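SusD superfamily protein (Bacteroides fragilis, PDB 3L22) probably binds glycans at the outer membrane surface and passes them on for uptake into the cell. Local coordinates at residues L232-V236 against Q354-S359; V227-L232 against Y327-L331; T295-I299 against E384-E388; L308-F312 against L387-E392. All coordinates share one frame. Numbering follows the deposited sequence.

Overall arrangement
Read together, the four contacts illustrate how polar and apolar contacts divide the work of joining helices and loops, with a charge network running through interactions 1, 3 and 4 and packing in interaction 2. Interactions 1 and 2 hold the same loop, which they share at Leu232, against helices 345-359 and 327-339; interaction 1 is partly buried beside a zinc ion, whereas interaction 2 is buried and almost wholly apolar. Interactions 3 and 4 are both buried and both use the end of helix 374-388, sharing Leu387 and Glu388, but one is built on an arginine between carboxylates and the other on a lysine among carbonyl oxygens and one carboxylate. Glu388 forms salt bridges with Arg298 of interaction 3 and Arg358 of interaction 1.

Interaction 1 (L232-V236 against Q354-S359); sequences LPEDV and QVRGRS. With ZN (zinc ion), chain D.
A zinc-bearing loop laid against the C-terminal part of a helix forms this contact, with Glu234 carrying the metal at its exposed border. Residues 232-236 are irregular: Leu232 and Pro233 are extended (psi 101° and 152°), and Glu234 turns back at phi/psi -68/-23. Residues 354-359 come from the C-terminal part of helix 345-359, and the backbones come closest at Glu234 and Arg358, CA to CA 6.0 Å. Arg358 is the centrepiece. Its chi1 is t, but chi2 near -97° and chi3 m turn the guanidinium into the bend of the loop, between Leu232 and Val236, where NH1 donates to Pro233 O at 2.9 Å. Leu232 CB lies over one face of the guanidinium and Val236 CG1 over the other, and Val236 CG1 also sits 3.5 Å from Ser359 OG. Leu232 (m, t) sends CD1 to 3.5 Å from Gln354 O and 4.3 Å from Val355 CG2. Arg358 also forms salt bridges with Glu248 and Glu388. Glu234 (m, m) binds zinc through OE2 at 2.3 Å, while OE1 lies 2.6 Å from water 1, itself a zinc ligand, and pairs with Lys297. Five waters, at 2.4-2.5 Å from ZN, complete a six-ligand shell typical of a hydrated surface metal site held by a single carboxylate.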
# COMPACT_ATOMS: atom_id res chain seq x y z
N LEU A 232 -9.86 -2.17 -17.26
CA LEU A 232 -8.82 -3.15 -17.23
C LEU A 232 -8.35 -3.32 -18.65
O LEU A 232 -9.00 -4.00 -19.43
CB LEU A 232 -9.33 -4.50 -16.72
CG LEU A 232 -9.90 -4.60 -15.30
CD1 LEU A 232 -10.36 -6.04 -15.02
CD2 LEU A 232 -8.87 -4.10 -14.27
N PRO A 233 -7.22 -2.69 -19.00
CA PRO A 233 -6.65 -2.97 -20.34
C PRO A 233 -6.29 -4.46 -20.51
O PRO A 233 -5.97 -5.13 -19.54
CB PRO A 233 -5.40 -2.11 -20.36
CG PRO A 233 -5.64 -1.03 -19.31
CD PRO A 233 -6.44 -1.68 -18.27
N GLU A 234 -6.33 -4.96 -21.73
CA GLU A 234 -5.96 -6.35 -22.00
C GLU A 234 -4.46 -6.67 -21.79
O GLU A 234 -4.08 -7.83 -21.61
CB GLU A 234 -6.37 -6.73 -23.43
CG GLU A 234 -7.88 -6.76 -23.63
CD GLU A 234 -8.59 -7.90 -22.86
OE1 GLU A 234 -7.98 -8.83 -22.27
OE2 GLU A 234 -9.81 -7.85 -22.86
N ASP A 235 -3.62 -5.66 -21.87
CA ASP A 235 -2.17 -5.82 -21.73
C ASP A 235 -1.81 -5.53 -20.27
O ASP A 235 -1.86 -4.37 -19.83
CB ASP A 235 -1.48 -4.86 -22.70
CG ASP A 235 0.07 -4.94 -22.65
OD1 ASP A 235 0.71 -5.49 -21.73
OD2 ASP A 235 0.66 -4.40 -23.60
N VAL A 236 -1.38 -6.54 -19.54
CA VAL A 236 -1.02 -6.38 -18.11
C VAL A 236 0.36 -5.70 -17.87
O VAL A 236 0.72 -5.49 -16.72
CB VAL A 236 -1.06 -7.74 -17.38
CG1 VAL A 236 -2.45 -8.39 -17.56
CG2 VAL A 236 0.09 -8.68 -17.87
N GLN A 354 -14.25 -10.62 -13.83
CA GLN A 354 -13.68 -9.53 -14.60
C GLN A 354 -12.16 -9.51 -14.52
O GLN A 354 -11.48 -9.36 -15.54
CB GLN A 354 -14.15 -8.14 -14.14
CG GLN A 354 -15.54 -7.80 -14.46
CD GLN A 354 -15.86 -6.36 -14.08
OE1 GLN A 354 -15.22 -5.41 -14.56
NE2 GLN A 354 -16.85 -6.19 -13.21
N VAL A 355 -11.64 -9.64 -13.30
CA VAL A 355 -10.20 -9.54 -13.12
C VAL A 355 -9.50 -10.77 -13.67
O VAL A 355 -8.55 -10.63 -14.45
CB VAL A 355 -9.83 -9.28 -11.66
CG1 VAL A 355 -8.29 -9.31 -11.46
CG2 VAL A 355 -10.44 -7.91 -11.19
N ARG A 356 -9.97 -11.97 -13.30
CA ARG A 356 -9.29 -13.18 -13.74
C ARG A 356 -9.38 -13.33 -15.26
O ARG A 356 -8.40 -13.71 -15.90
CB ARG A 356 -9.87 -14.42 -13.05
CG ARG A 356 -9.18 -15.75 -13.42
CD ARG A 356 -9.66 -16.93 -12.56
NE ARG A 356 -8.99 -18.18 -12.93
CZ ARG A 356 -7.79 -18.57 -12.49
NH1 ARG A 356 -7.10 -17.85 -11.62
NH2 ARG A 356 -7.28 -19.71 -12.91
N GLY A 357 -10.55 -13.05 -15.83
CA GLY A 357 -10.76 -13.10 -17.28
C GLY A 357 -9.90 -12.17 -18.10
O GLY A 357 -9.65 -12.42 -19.27
N ARG A 358 -9.44 -11.08 -17.50
CA ARG A 358 -8.48 -10.22 -18.18
C ARG A 358 -7.17 -10.96 -18.50
O ARG A 358 -6.57 -10.72 -19.57
CB ARG A 358 -8.29 -8.90 -17.44
CG ARG A 358 -7.40 -7.88 -18.17
CD ARG A 358 -5.97 -7.88 -17.72
NE ARG A 358 -5.76 -7.50 -16.33
CZ ARG A 358 -5.52 -6.26 -15.88
NH1 ARG A 358 -5.51 -5.22 -16.70
NH2 ARG A 358 -5.30 -6.06 -14.58
N SER A 359 -6.76 -11.88 -17.61
CA SER A 359 -5.48 -12.57 -17.75
C SER A 359 -5.56 -14.06 -18.15
O SER A 359 -4.58 -14.61 -18.66
CB SER A 359 -4.70 -12.43 -16.45
OG SER A 359 -4.33 -11.08 -16.21
ZN ZN D . -11.04 -9.64 -22.13
O HOH W 1 -9.16 -11.05 -21.64
O HOH W 2 -12.32 -11.56 -21.29
O HOH W 3 -12.98 -8.31 -22.42
O HOH W 4 -10.86 -8.75 -19.96
O HOH W 5 -10.67 -10.93 -24.12

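Interaction 2 (V227-L232 against Y327-L331); sequences VTGYSL and YAETL. With EDO (1,2-ethanediol), chain B; EDO (1,2-ethanediol), chain C.
This is a buried, largely apolar loop-on-helix contact, in which the loop between helix 217-225 and strand 249-253 packs against the first turn of helix 327-339, curving about Tyr327. Residues 227-232 have no regular structure; Gly229, at phi/psi 94/-6, turns the chain, and from Tyr230 to Leu232 it runs extended. The nearest CA pairs are Val227 with Thr330 (CA to CA 7.5 Å), Tyr230 with Tyr327 (CA to CA 6.4 Å) and Leu232 with Ala328 (CA to CA 6.8 Å). Tyr327, with chi1 t and chi2 near 55°, projects its ring into the curve of the loop. Tyr230 CB stands over the face of that ring in a CH-pi contact, 4.1 Å from the Tyr327 ring centroid and 28° off its normal, while chi1 m carries the Tyr230 ring away toward helix 200-213. Val227 CG1 lies 4.2 Å from Tyr327 CD1 and 3.8 Å from Thr330 OG1. At the other end, Leu232 (m, t) straddles the helix surface, with CD2 3.9 Å from Ala328 CB and CD1 3.7 Å from Leu331 CD1. Tyr327 OH shares a 3.2 Å hydrogen bond with O2 of the chain C ethanediol, probably a crystallisation additive. No hydrogen bond joins the two segments directly, so their mutual fit rests on shape and hydrophobic burial, with Glu248 supplying polar links to the helix start nearby.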
# COMPACT_ATOMS: atom_id res chain seq x y z
N VAL A 227 -15.71 4.53 -7.32
CA VAL A 227 -14.55 4.56 -8.22
C VAL A 227 -15.06 4.25 -9.62
O VAL A 227 -15.33 3.09 -9.93
CB VAL A 227 -13.48 3.52 -7.79
CG1 VAL A 227 -12.34 3.38 -8.85
CG2 VAL A 227 -12.96 3.85 -6.39
N THR A 228 -15.21 5.27 -10.46
CA THR A 228 -15.77 5.09 -11.79
C THR A 228 -14.81 5.66 -12.83
O THR A 228 -13.92 6.45 -12.52
CB THR A 228 -17.12 5.84 -11.93
OG1 THR A 228 -16.88 7.22 -11.67
CG2 THR A 228 -18.20 5.29 -10.92
N GLY A 229 -14.98 5.21 -14.07
CA GLY A 229 -14.27 5.74 -15.22
C GLY A 229 -12.99 4.99 -15.60
O GLY A 229 -12.35 5.34 -16.60
N TYR A 230 -12.58 4.01 -14.78
CA TYR A 230 -11.37 3.23 -15.06
C TYR A 230 -11.72 1.94 -15.79
O TYR A 230 -12.89 1.58 -15.91
CB TYR A 230 -10.60 2.91 -13.77
CG TYR A 230 -10.18 4.15 -13.02
CD1 TYR A 230 -8.97 4.79 -13.28
CD2 TYR A 230 -11.03 4.72 -12.07
CE1 TYR A 230 -8.59 5.93 -12.58
CE2 TYR A 230 -10.65 5.88 -11.36
CZ TYR A 230 -9.45 6.46 -11.62
OH TYR A 230 -9.09 7.60 -10.95
N SER A 231 -10.71 1.25 -16.31
CA SER A 231 -10.94 -0.03 -16.96
C SER A 231 -9.73 -0.92 -16.80
O SER A 231 -8.75 -0.52 -16.19
CB SER A 231 -11.29 0.22 -18.43
OG SER A 231 -10.25 0.93 -19.05
N LEU A 232 -9.86 -2.17 -17.26
CA LEU A 232 -8.82 -3.15 -17.23
C LEU A 232 -8.35 -3.32 -18.65
O LEU A 232 -9.00 -4.00 -19.43
CB LEU A 232 -9.33 -4.50 -16.72
CG LEU A 232 -9.90 -4.60 -15.30
CD1 LEU A 232 -10.36 -6.04 -15.02
CD2 LEU A 232 -8.87 -4.10 -14.27
N TYR A 327 -7.27 -0.25 -10.77
CA TYR A 327 -8.65 -0.71 -10.83
C TYR A 327 -8.86 -2.21 -10.62
O TYR A 327 -9.93 -2.60 -10.14
CB TYR A 327 -9.29 -0.23 -12.13
CG TYR A 327 -10.79 -0.44 -12.22
CD1 TYR A 327 -11.65 0.05 -11.25
CD2 TYR A 327 -11.34 -1.08 -13.32
CE1 TYR A 327 -13.02 -0.19 -11.33
CE2 TYR A 327 -12.71 -1.28 -13.44
CZ TYR A 327 -13.53 -0.83 -12.45
OH TYR A 327 -14.87 -1.03 -12.60
N ALA A 328 -7.91 -3.08 -10.97
CA ALA A 328 -8.07 -4.48 -10.63
C ALA A 328 -8.22 -4.64 -9.12
O ALA A 328 -8.93 -5.55 -8.66
CB ALA A 328 -6.91 -5.35 -11.14
N GLU A 329 -7.56 -3.79 -8.32
CA GLU A 329 -7.73 -3.83 -6.88
C GLU A 329 -9.16 -3.44 -6.46
O GLU A 329 -9.76 -4.09 -5.56
CB GLU A 329 -6.73 -2.94 -6.13
CG GLU A 329 -6.65 -3.32 -4.64
CD GLU A 329 -6.09 -2.22 -3.77
OE1 GLU A 329 -5.19 -1.46 -4.25
OE2 GLU A 329 -6.56 -2.11 -2.61
N THR A 330 -9.68 -2.38 -7.07
CA THR A 330 -11.06 -1.95 -6.81
C THR A 330 -11.99 -3.16 -6.93
O THR A 330 -12.78 -3.43 -6.05
CB THR A 330 -11.52 -0.89 -7.80
OG1 THR A 330 -10.53 0.15 -7.92
CG2 THR A 330 -12.93 -0.32 -7.42
N LEU A 331 -11.84 -3.91 -8.02
CA LEU A 331 -12.72 -5.05 -8.31
C LEU A 331 -12.55 -6.24 -7.34
O LEU A 331 -13.54 -6.80 -6.87
CB LEU A 331 -12.50 -5.50 -9.78
CG LEU A 331 -12.93 -4.47 -10.87
CD1 LEU A 331 -12.55 -4.94 -12.27
CD2 LEU A 331 -14.42 -4.14 -10.81
C1 EDO B . -6.45 -4.15 0.18
O1 EDO B . -6.12 -4.29 -1.19
C2 EDO B . -5.22 -4.02 1.09
O2 EDO B . -5.78 -4.05 2.44
C1 EDO C . -19.10 -1.56 -10.20
O1 EDO C . -19.99 -0.80 -9.37
C2 EDO C . -17.85 -2.00 -9.44
O2 EDO C . -16.57 -1.50 -9.93

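Interaction 3 (T295-I299 against E384-E388); sequences TDKRI and EKRLE. With EDO (1,2-ethanediol), chain B.
Two helices meet here near their ends: residues 297-299 open helix 297-302, and residues 384-388 close helix 374-388. Their backbones come nearest at Arg298 and Glu388, CA to CA 7.5 Å. Asp296 is the N-cap of the first helix, its OD1 accepting from Arg298 N at 2.9 Å. The same carboxylate grips the Arg298 side chain, OD1 from NE and OD2 from NH2, both at 2.9 Å. With chi1 m, chi2 t and chi3 m, that side chain crosses to the second helix. There Glu384 OE2 accepts from both NH1 and NH2 of Arg298 at 2.8 Å, and Glu388 OE1 accepts from NH1 at 2.9 Å. Leu387 CD2 covers one face of the guanidinium, 3.4 Å from Arg298 NH2, and Leu387 CD1 meets Ile299 CD1 at 4.0 Å. Arg356 takes the other oxygen of Glu384, and Arg358 and Arg326 that of Glu388. An arginine held between its own helix's N-cap and two carboxylates one turn apart typifies a buried interhelical salt-bridge network.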
# COMPACT_ATOMS: atom_id res chain seq x y z
N THR A 295 -0.48 -20.13 -19.79
CA THR A 295 -1.08 -19.15 -20.69
C THR A 295 -1.71 -17.95 -19.94
O THR A 295 -2.37 -17.13 -20.57
CB THR A 295 -2.18 -19.79 -21.52
OG1 THR A 295 -3.09 -20.39 -20.61
CG2 THR A 295 -1.62 -20.89 -22.48
N ASP A 296 -1.56 -17.86 -18.62
CA ASP A 296 -1.99 -16.68 -17.86
C ASP A 296 -1.08 -15.53 -18.26
O ASP A 296 0.13 -15.66 -18.20
CB ASP A 296 -1.88 -17.00 -16.35
CG ASP A 296 -2.42 -15.91 -15.41
OD1 ASP A 296 -2.20 -14.69 -15.62
OD2 ASP A 296 -2.99 -16.29 -14.34
N LYS A 297 -1.65 -14.39 -18.62
CA LYS A 297 -0.85 -13.19 -19.03
C LYS A 297 0.17 -12.74 -18.00
O LYS A 297 1.23 -12.28 -18.37
CB LYS A 297 -1.77 -12.02 -19.38
CG LYS A 297 -2.61 -12.24 -20.64
CD LYS A 297 -3.40 -10.97 -21.01
CE LYS A 297 -4.48 -11.21 -22.06
NZ LYS A 297 -5.51 -10.08 -22.03
N ARG A 298 -0.17 -12.87 -16.71
CA ARG A 298 0.68 -12.46 -15.63
C ARG A 298 1.88 -13.41 -15.45
O ARG A 298 2.97 -12.96 -15.12
CB ARG A 298 -0.14 -12.39 -14.36
CG ARG A 298 -1.28 -11.36 -14.46
CD ARG A 298 -2.35 -11.55 -13.41
NE ARG A 298 -3.05 -12.82 -13.58
CZ ARG A 298 -4.17 -13.15 -12.95
NH1 ARG A 298 -4.75 -12.30 -12.09
NH2 ARG A 298 -4.71 -14.35 -13.14
N ILE A 299 1.66 -14.69 -15.72
CA ILE A 299 2.71 -15.70 -15.70
C ILE A 299 3.66 -15.46 -16.89
O ILE A 299 4.87 -15.34 -16.70
CB ILE A 299 2.11 -17.14 -15.67
CG1 ILE A 299 1.26 -17.34 -14.38
CG2 ILE A 299 3.20 -18.24 -15.84
CD1 ILE A 299 1.93 -17.03 -13.07
N GLU A 384 -6.54 -14.82 -6.22
CA GLU A 384 -6.48 -13.90 -7.36
C GLU A 384 -5.76 -12.59 -6.99
O GLU A 384 -4.94 -12.08 -7.75
CB GLU A 384 -7.87 -13.61 -7.91
CG GLU A 384 -7.87 -13.15 -9.38
CD GLU A 384 -7.49 -14.25 -10.38
OE1 GLU A 384 -7.82 -15.45 -10.16
OE2 GLU A 384 -6.91 -13.90 -11.42
N LYS A 385 -6.06 -12.08 -5.81
CA LYS A 385 -5.44 -10.88 -5.28
C LYS A 385 -3.92 -11.11 -5.07
O LYS A 385 -3.11 -10.26 -5.40
CB LYS A 385 -6.14 -10.50 -3.97
CG LYS A 385 -5.69 -9.19 -3.32
CD LYS A 385 -6.48 -8.02 -3.81
CE LYS A 385 -6.14 -6.71 -3.05
NZ LYS A 385 -6.62 -6.80 -1.66
N ARG A 386 -3.54 -12.30 -4.61
CA ARG A 386 -2.13 -12.64 -4.42
C ARG A 386 -1.34 -12.62 -5.74
O ARG A 386 -0.21 -12.08 -5.81
CB ARG A 386 -2.02 -14.01 -3.74
CG ARG A 386 -2.43 -13.99 -2.28
CD ARG A 386 -2.47 -15.38 -1.67
NE ARG A 386 -1.12 -15.92 -1.51
CZ ARG A 386 -0.83 -17.09 -0.96
NH1 ARG A 386 -1.79 -17.91 -0.53
NH2 ARG A 386 0.43 -17.48 -0.87
N LEU A 387 -1.95 -13.16 -6.79
CA LEU A 387 -1.31 -13.20 -8.11
C LEU A 387 -1.36 -11.83 -8.80
O LEU A 387 -0.35 -11.34 -9.28
CB LEU A 387 -1.93 -14.29 -9.00
CG LEU A 387 -1.40 -14.42 -10.45
CD1 LEU A 387 0.11 -14.69 -10.45
CD2 LEU A 387 -2.14 -15.51 -11.23
N GLU A 388 -2.52 -11.21 -8.82
CA GLU A 388 -2.62 -9.88 -9.41
C GLU A 388 -1.65 -8.87 -8.78
O GLU A 388 -1.10 -8.08 -9.52
CB GLU A 388 -4.05 -9.37 -9.33
CG GLU A 388 -4.37 -8.11 -10.16
CD GLU A 388 -4.43 -8.34 -11.67
OE1 GLU A 388 -4.82 -9.45 -12.13
OE2 GLU A 388 -4.09 -7.38 -12.39
C1 EDO B . -6.45 -4.15 0.18
O1 EDO B . -6.12 -4.29 -1.19
C2 EDO B . -5.22 -4.02 1.09
O2 EDO B . -5.78 -4.05 2.44

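Interaction 4 (L308-F312 against L387-E392); sequences LLMKF and LEFIGE. With EDO (1,2-ethanediol), chain Y.
Lys311 dominates this contact through a nearly straight side chain: chi1 is m, and chi2, chi3 and chi4 are all t, so that NZ reaches the backbone just beyond helix 374-388. Phe389 leaves helical geometry there and begins a type II beta turn to Glu392, closed by the hydrogen bond from Glu392 N to Phe389 O at 2.9 Å. Lys311 NZ donates to Ile390 O at 2.8 Å and more weakly to Glu388 O at 3.1 Å. A salt bridge joins Lys311 NZ to Glu392 OE2 at 2.8 Å. Water 6, 2.9 Å from Lys311 NZ and 2.9 Å from Leu387 O, extends the set. Glu392 (m, t) also forms a hydrogen bond with Tyr240 and a salt bridge with Arg326. Residues 308-312 form an irregular loop whose nearest CA pair with the turn is Lys311 and Gly391, 7.6 Å. Leu309 (t, p) places CD1 3.9 Å from Ile390 CG2 and CD2 3.9 Å from Gly391 CA; a CB on Gly391 would clash with Leu309 CD2, and its phi of 77° also favours glycine. Phe312 (chi1 m) brings CE2 to 3.5 Å from Gly391 O and packs edge-to-face with Tyr240. Chemically, one buried ammonium gathers carbonyl oxygens of the helix end and following turn, with Glu392, shared with Arg326, as its carboxylate partner.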
# COMPACT_ATOMS: atom_id res chain seq x y z
N LEU A 308 12.91 -14.89 -11.01
CA LEU A 308 12.87 -13.45 -10.89
C LEU A 308 11.45 -12.95 -11.18
O LEU A 308 10.84 -13.40 -12.14
CB LEU A 308 13.85 -12.80 -11.87
CG LEU A 308 15.31 -12.70 -11.40
CD1 LEU A 308 15.93 -14.06 -11.17
CD2 LEU A 308 16.11 -11.86 -12.44
N LEU A 309 10.94 -12.02 -10.38
CA LEU A 309 9.70 -11.33 -10.69
C LEU A 309 9.99 -10.18 -11.68
O LEU A 309 10.71 -9.25 -11.33
CB LEU A 309 9.06 -10.81 -9.40
CG LEU A 309 7.66 -10.22 -9.55
CD1 LEU A 309 6.62 -11.21 -10.10
CD2 LEU A 309 7.19 -9.59 -8.20
N MSE A 310 9.37 -10.19 -12.86
CA MSE A 310 9.73 -9.25 -13.94
C MSE A 310 8.86 -8.01 -14.02
O MSE A 310 8.80 -7.35 -15.06
CB MSE A 310 9.75 -9.96 -15.29
CG MSE A 310 10.54 -11.28 -15.28
SE MSE A 310 12.43 -10.96 -14.99
CE MSE A 310 12.84 -10.08 -16.71
N LYS A 311 8.20 -7.63 -12.92
CA LYS A 311 7.47 -6.34 -12.94
C LYS A 311 8.41 -5.13 -12.95
O LYS A 311 8.32 -4.27 -13.82
CB LYS A 311 6.49 -6.21 -11.78
CG LYS A 311 5.22 -7.07 -11.95
CD LYS A 311 4.27 -7.01 -10.77
CE LYS A 311 3.03 -7.91 -11.01
NZ LYS A 311 1.96 -7.66 -9.98
N PHE A 312 9.29 -5.05 -11.96
CA PHE A 312 10.16 -3.91 -11.77
C PHE A 312 11.58 -4.35 -11.97
O PHE A 312 12.21 -4.84 -11.03
CB PHE A 312 9.98 -3.38 -10.34
CG PHE A 312 8.57 -3.01 -10.02
CD1 PHE A 312 8.04 -1.80 -10.47
CD2 PHE A 312 7.76 -3.85 -9.27
CE1 PHE A 312 6.72 -1.43 -10.19
CE2 PHE A 312 6.45 -3.51 -8.99
CZ PHE A 312 5.92 -2.30 -9.47
N LEU A 387 -1.95 -13.16 -6.79
CA LEU A 387 -1.31 -13.20 -8.11
C LEU A 387 -1.36 -11.83 -8.80
O LEU A 387 -0.35 -11.34 -9.28
CB LEU A 387 -1.93 -14.29 -9.00
CG LEU A 387 -1.40 -14.42 -10.45
CD1 LEU A 387 0.11 -14.69 -10.45
CD2 LEU A 387 -2.14 -15.51 -11.23
N GLU A 388 -2.52 -11.21 -8.82
CA GLU A 388 -2.62 -9.88 -9.41
C GLU A 388 -1.65 -8.87 -8.78
O GLU A 388 -1.10 -8.08 -9.52
CB GLU A 388 -4.05 -9.37 -9.33
CG GLU A 388 -4.37 -8.11 -10.16
CD GLU A 388 -4.43 -8.34 -11.67
OE1 GLU A 388 -4.82 -9.45 -12.13
OE2 GLU A 388 -4.09 -7.38 -12.39
N PHE A 389 -1.45 -8.91 -7.44
CA PHE A 389 -0.69 -7.90 -6.72
C PHE A 389 0.64 -8.36 -6.14
O PHE A 389 1.24 -7.69 -5.29
CB PHE A 389 -1.61 -7.20 -5.71
CG PHE A 389 -2.65 -6.43 -6.39
CD1 PHE A 389 -2.31 -5.24 -7.03
CD2 PHE A 389 -3.93 -6.93 -6.55
CE1 PHE A 389 -3.27 -4.54 -7.75
CE2 PHE A 389 -4.87 -6.24 -7.27
CZ PHE A 389 -4.53 -5.06 -7.89
N ILE A 390 1.17 -9.45 -6.69
CA ILE A 390 2.50 -9.89 -6.35
C ILE A 390 3.47 -8.75 -6.64
O ILE A 390 3.47 -8.17 -7.73
CB ILE A 390 2.90 -11.22 -7.07
CG1 ILE A 390 4.21 -11.78 -6.48
CG2 ILE A 390 2.99 -11.09 -8.61
CD1 ILE A 390 4.50 -13.29 -6.87
N GLY A 391 4.27 -8.41 -5.63
CA GLY A 391 5.22 -7.31 -5.75
C GLY A 391 4.68 -5.89 -5.64
O GLY A 391 5.42 -4.92 -5.91
N GLU A 392 3.41 -5.74 -5.26
CA GLU A 392 2.77 -4.40 -5.31
C GLU A 392 2.29 -3.86 -3.94
O GLU A 392 1.33 -3.12 -3.85
CB GLU A 392 1.64 -4.36 -6.37
CG GLU A 392 2.19 -4.38 -7.79
CD GLU A 392 1.13 -4.24 -8.88
OE1 GLU A 392 0.19 -3.40 -8.74
OE2 GLU A 392 1.23 -5.00 -9.86
C1 EDO Y . 6.72 -7.07 -17.99
O1 EDO Y . 7.23 -8.10 -18.88
C2 EDO Y . 7.28 -5.64 -18.15
O2 EDO Y . 7.64 -5.07 -16.87
O HOH W 6 0.45 -9.66 -11.46